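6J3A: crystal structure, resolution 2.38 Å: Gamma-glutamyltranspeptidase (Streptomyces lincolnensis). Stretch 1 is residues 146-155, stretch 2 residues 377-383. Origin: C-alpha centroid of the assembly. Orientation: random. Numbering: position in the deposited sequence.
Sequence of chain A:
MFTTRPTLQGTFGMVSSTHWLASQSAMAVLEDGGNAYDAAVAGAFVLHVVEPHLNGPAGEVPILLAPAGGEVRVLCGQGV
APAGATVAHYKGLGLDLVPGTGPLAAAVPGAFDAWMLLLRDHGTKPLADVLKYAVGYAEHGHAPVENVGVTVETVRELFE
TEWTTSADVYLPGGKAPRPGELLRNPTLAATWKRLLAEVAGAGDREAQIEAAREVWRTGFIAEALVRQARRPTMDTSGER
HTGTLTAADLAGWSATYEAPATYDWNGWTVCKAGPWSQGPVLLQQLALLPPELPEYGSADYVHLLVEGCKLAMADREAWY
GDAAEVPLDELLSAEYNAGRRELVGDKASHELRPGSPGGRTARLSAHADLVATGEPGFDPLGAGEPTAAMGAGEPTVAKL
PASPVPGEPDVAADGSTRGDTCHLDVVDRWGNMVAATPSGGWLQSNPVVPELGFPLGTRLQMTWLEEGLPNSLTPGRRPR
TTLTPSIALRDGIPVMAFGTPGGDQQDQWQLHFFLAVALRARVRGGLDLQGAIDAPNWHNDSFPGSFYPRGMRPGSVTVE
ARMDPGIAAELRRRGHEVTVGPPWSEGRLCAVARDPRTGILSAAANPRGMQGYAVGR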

# COMPACT_ATOMS: atom_id res chain seq x y z
N GLU A 146 10.03 3.03 14.42
CA GLU A 146 11.13 2.83 15.39
C GLU A 146 12.22 3.91 15.33
O GLU A 146 12.77 4.28 16.36
CB GLU A 146 11.73 1.40 15.38
CG GLU A 146 12.06 0.74 14.04
CD GLU A 146 10.86 0.06 13.41
OE1 GLU A 146 10.70 -1.17 13.52
OE2 GLU A 146 10.04 0.80 12.82
N ASN A 147 12.49 4.42 14.14
CA ASN A 147 13.44 5.53 13.97
C ASN A 147 13.15 6.83 14.75
O ASN A 147 14.08 7.59 14.99
CB ASN A 147 13.61 5.87 12.49
CG ASN A 147 14.51 4.87 11.77
OD1 ASN A 147 15.25 4.10 12.39
ND2 ASN A 147 14.45 4.89 10.44
N VAL A 148 11.91 7.09 15.14
CA VAL A 148 11.62 8.27 15.94
C VAL A 148 12.34 8.16 17.29
O VAL A 148 13.17 9.00 17.65
CB VAL A 148 10.10 8.46 16.17
CG1 VAL A 148 9.83 9.63 17.11
CG2 VAL A 148 9.40 8.70 14.85
N GLY A 149 12.02 7.11 18.03
CA GLY A 149 12.57 6.89 19.35
C GLY A 149 14.06 6.62 19.32
O GLY A 149 14.80 7.12 20.16
N VAL A 150 14.50 5.83 18.33
CA VAL A 150 15.92 5.55 18.18
C VAL A 150 16.69 6.85 17.96
O VAL A 150 17.81 6.98 18.46
CB VAL A 150 16.20 4.53 17.04
CG1 VAL A 150 17.69 4.43 16.71
CG2 VAL A 150 15.69 3.15 17.44
N THR A 151 16.08 7.80 17.23
CA THR A 151 16.68 9.12 17.00
C THR A 151 16.77 9.91 18.30
O THR A 151 17.83 10.41 18.65
CB THR A 151 15.89 9.98 15.98
OG1 THR A 151 15.88 9.35 14.70
CG2 THR A 151 16.52 11.36 15.81
N VAL A 152 15.65 10.02 19.01
CA VAL A 152 15.63 10.66 20.32
C VAL A 152 16.72 10.06 21.23
O VAL A 152 17.50 10.81 21.82
CB VAL A 152 14.24 10.56 20.98
CG1 VAL A 152 14.29 11.00 22.44
CG2 VAL A 152 13.23 11.41 20.23
N GLU A 153 16.80 8.73 21.32
CA GLU A 153 17.82 8.08 22.16
C GLU A 153 19.27 8.50 21.81
O GLU A 153 20.12 8.53 22.69
CB GLU A 153 17.71 6.54 22.12
CG GLU A 153 16.49 5.93 22.83
CD GLU A 153 16.48 6.10 24.34
OE1 GLU A 153 17.49 6.56 24.92
OE2 GLU A 153 15.44 5.77 24.96
N THR A 154 19.53 8.83 20.54
CA THR A 154 20.85 9.31 20.10
C THR A 154 21.29 10.64 20.73
O THR A 154 22.49 10.91 20.86
CB THR A 154 20.94 9.53 18.57
OG1 THR A 154 20.05 10.58 18.15
CG2 THR A 154 20.64 8.27 17.80
N VAL A 155 20.31 11.48 21.06
CA VAL A 155 20.53 12.81 21.63
C VAL A 155 19.90 12.88 23.01
O VAL A 155 19.36 13.92 23.40
CB VAL A 155 19.95 13.94 20.72
CG1 VAL A 155 20.79 14.08 19.46
CG2 VAL A 155 18.47 13.72 20.39
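Stretch 2 377-383: GFDPLGA

How does stretch 2 run over the helix? Residues 377-383 form neither helix nor strand; they pass along one side of the helix of stretch 1 in an extended course that closes into a type I beta turn from Asp379 to Gly382, held by the hydrogen bond from Gly382 N to Asp379 O at 3.1 Å. The direction is opposed to that of the helix: Phe378 CA lies 7.8 Å from Thr154 CA, near the helix's C-terminal end, whereas Pro380 CA comes within 6.1 Å of Asn147 CA, almost two turns earlier. Between them the two stretches bury 301 Å², a modest patch to which Phe378 contributes the largest share.

What does the Phe378 ring rest against? Its CA-to-CB bond points toward the helix, and with chi1 in the t well the ring reaches Val150, Thr151 and Thr154. Thr154, in the p rotamer, sets its methyl over one face: CG2 is 3.7 Å from the centroid of the Phe378 ring and only 11° off the ring normal, a CH-pi contact of good geometry. Thr151 meets the edge of the ring instead, with its OG1 3.2 Å from Phe378 CZ. Val150 adds an apolar contact, CG1 to Phe378 CE1 at 3.8 Å. These three residues belong to successive parts of little more than one helical turn, so a single aromatic ring can touch them all.

Where do polar groups join the two stretches? Asn147 points its CA-to-CB bond toward the turn, and its amide meets the backbone there. Asn147 ND2 donates a weak hydrogen bond to Gly382 O, 3.4 Å long but nearly straight at 168°. Pro380 O is slightly nearer to Asn147 ND2, at 3.3 Å, yet the angle is too poor for a hydrogen bond; proximity alone does not make one. The amide thus sits beside two carbonyls of the turn region and is bonded to one.

How is the middle of the contact filled? Pro380 lies between the aromatic and amide contacts, its CB 3.7 Å from Thr151 OG1. Thr151 OG1 donates a hydrogen bond within the helix to Asn147 O at 2.5 Å, and toward stretch 2 the same oxygen makes only packing contacts, with carbons of Pro380 and Phe378. Asp379 and Leu381 point their CA-to-CB bonds away from the helix, and they add little to the contact, most of which is made by Phe378 and Pro380, with a smaller part from Gly382.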

# COMPACT_ATOMS: atom_id res chain seq x y z
N GLY A 377 27.91 9.11 10.86
CA GLY A 377 27.07 9.37 12.03
C GLY A 377 25.66 8.84 11.82
O GLY A 377 25.27 8.54 10.68
N PHE A 378 24.91 8.72 12.91
CA PHE A 378 23.54 8.22 12.87
C PHE A 378 22.74 8.81 11.70
O PHE A 378 22.73 10.04 11.48
CB PHE A 378 22.84 8.54 14.19
CG PHE A 378 21.36 8.27 14.17
CD1 PHE A 378 20.86 6.96 14.25
CD2 PHE A 378 20.45 9.33 14.09
CE1 PHE A 378 19.50 6.72 14.24
CE2 PHE A 378 19.08 9.08 14.07
CZ PHE A 378 18.61 7.77 14.15
N ASP A 379 22.09 7.92 10.94
CA ASP A 379 21.19 8.29 9.85
C ASP A 379 19.74 8.00 10.29
O ASP A 379 19.37 6.83 10.41
CB ASP A 379 21.55 7.47 8.59
CG ASP A 379 20.76 7.90 7.34
OD1 ASP A 379 20.43 9.11 7.16
OD2 ASP A 379 20.50 6.99 6.51
N PRO A 380 18.92 9.07 10.52
CA PRO A 380 17.52 8.87 10.96
C PRO A 380 16.59 8.30 9.87
O PRO A 380 15.42 8.00 10.13
CB PRO A 380 17.08 10.30 11.33
CG PRO A 380 17.87 11.17 10.40
CD PRO A 380 19.18 10.48 10.16
N LEU A 381 17.16 8.17 8.67
CA LEU A 381 16.53 7.66 7.47
C LEU A 381 16.79 6.15 7.28
O LEU A 381 16.13 5.51 6.46
CB LEU A 381 17.13 8.43 6.29
CG LEU A 381 16.31 8.61 5.02
CD1 LEU A 381 15.27 9.71 5.22
CD2 LEU A 381 17.23 8.90 3.85
N GLY A 382 17.73 5.59 8.04
CA GLY A 382 18.34 4.29 7.75
C GLY A 382 17.46 3.06 7.90
O GLY A 382 16.75 2.92 8.90
N ALA A 383 17.53 2.18 6.90
CA ALA A 383 16.87 0.87 6.92
C ALA A 383 17.94 -0.22 6.75
O ALA A 383 17.65 -1.41 6.75
CB ALA A 383 15.85 0.77 5.80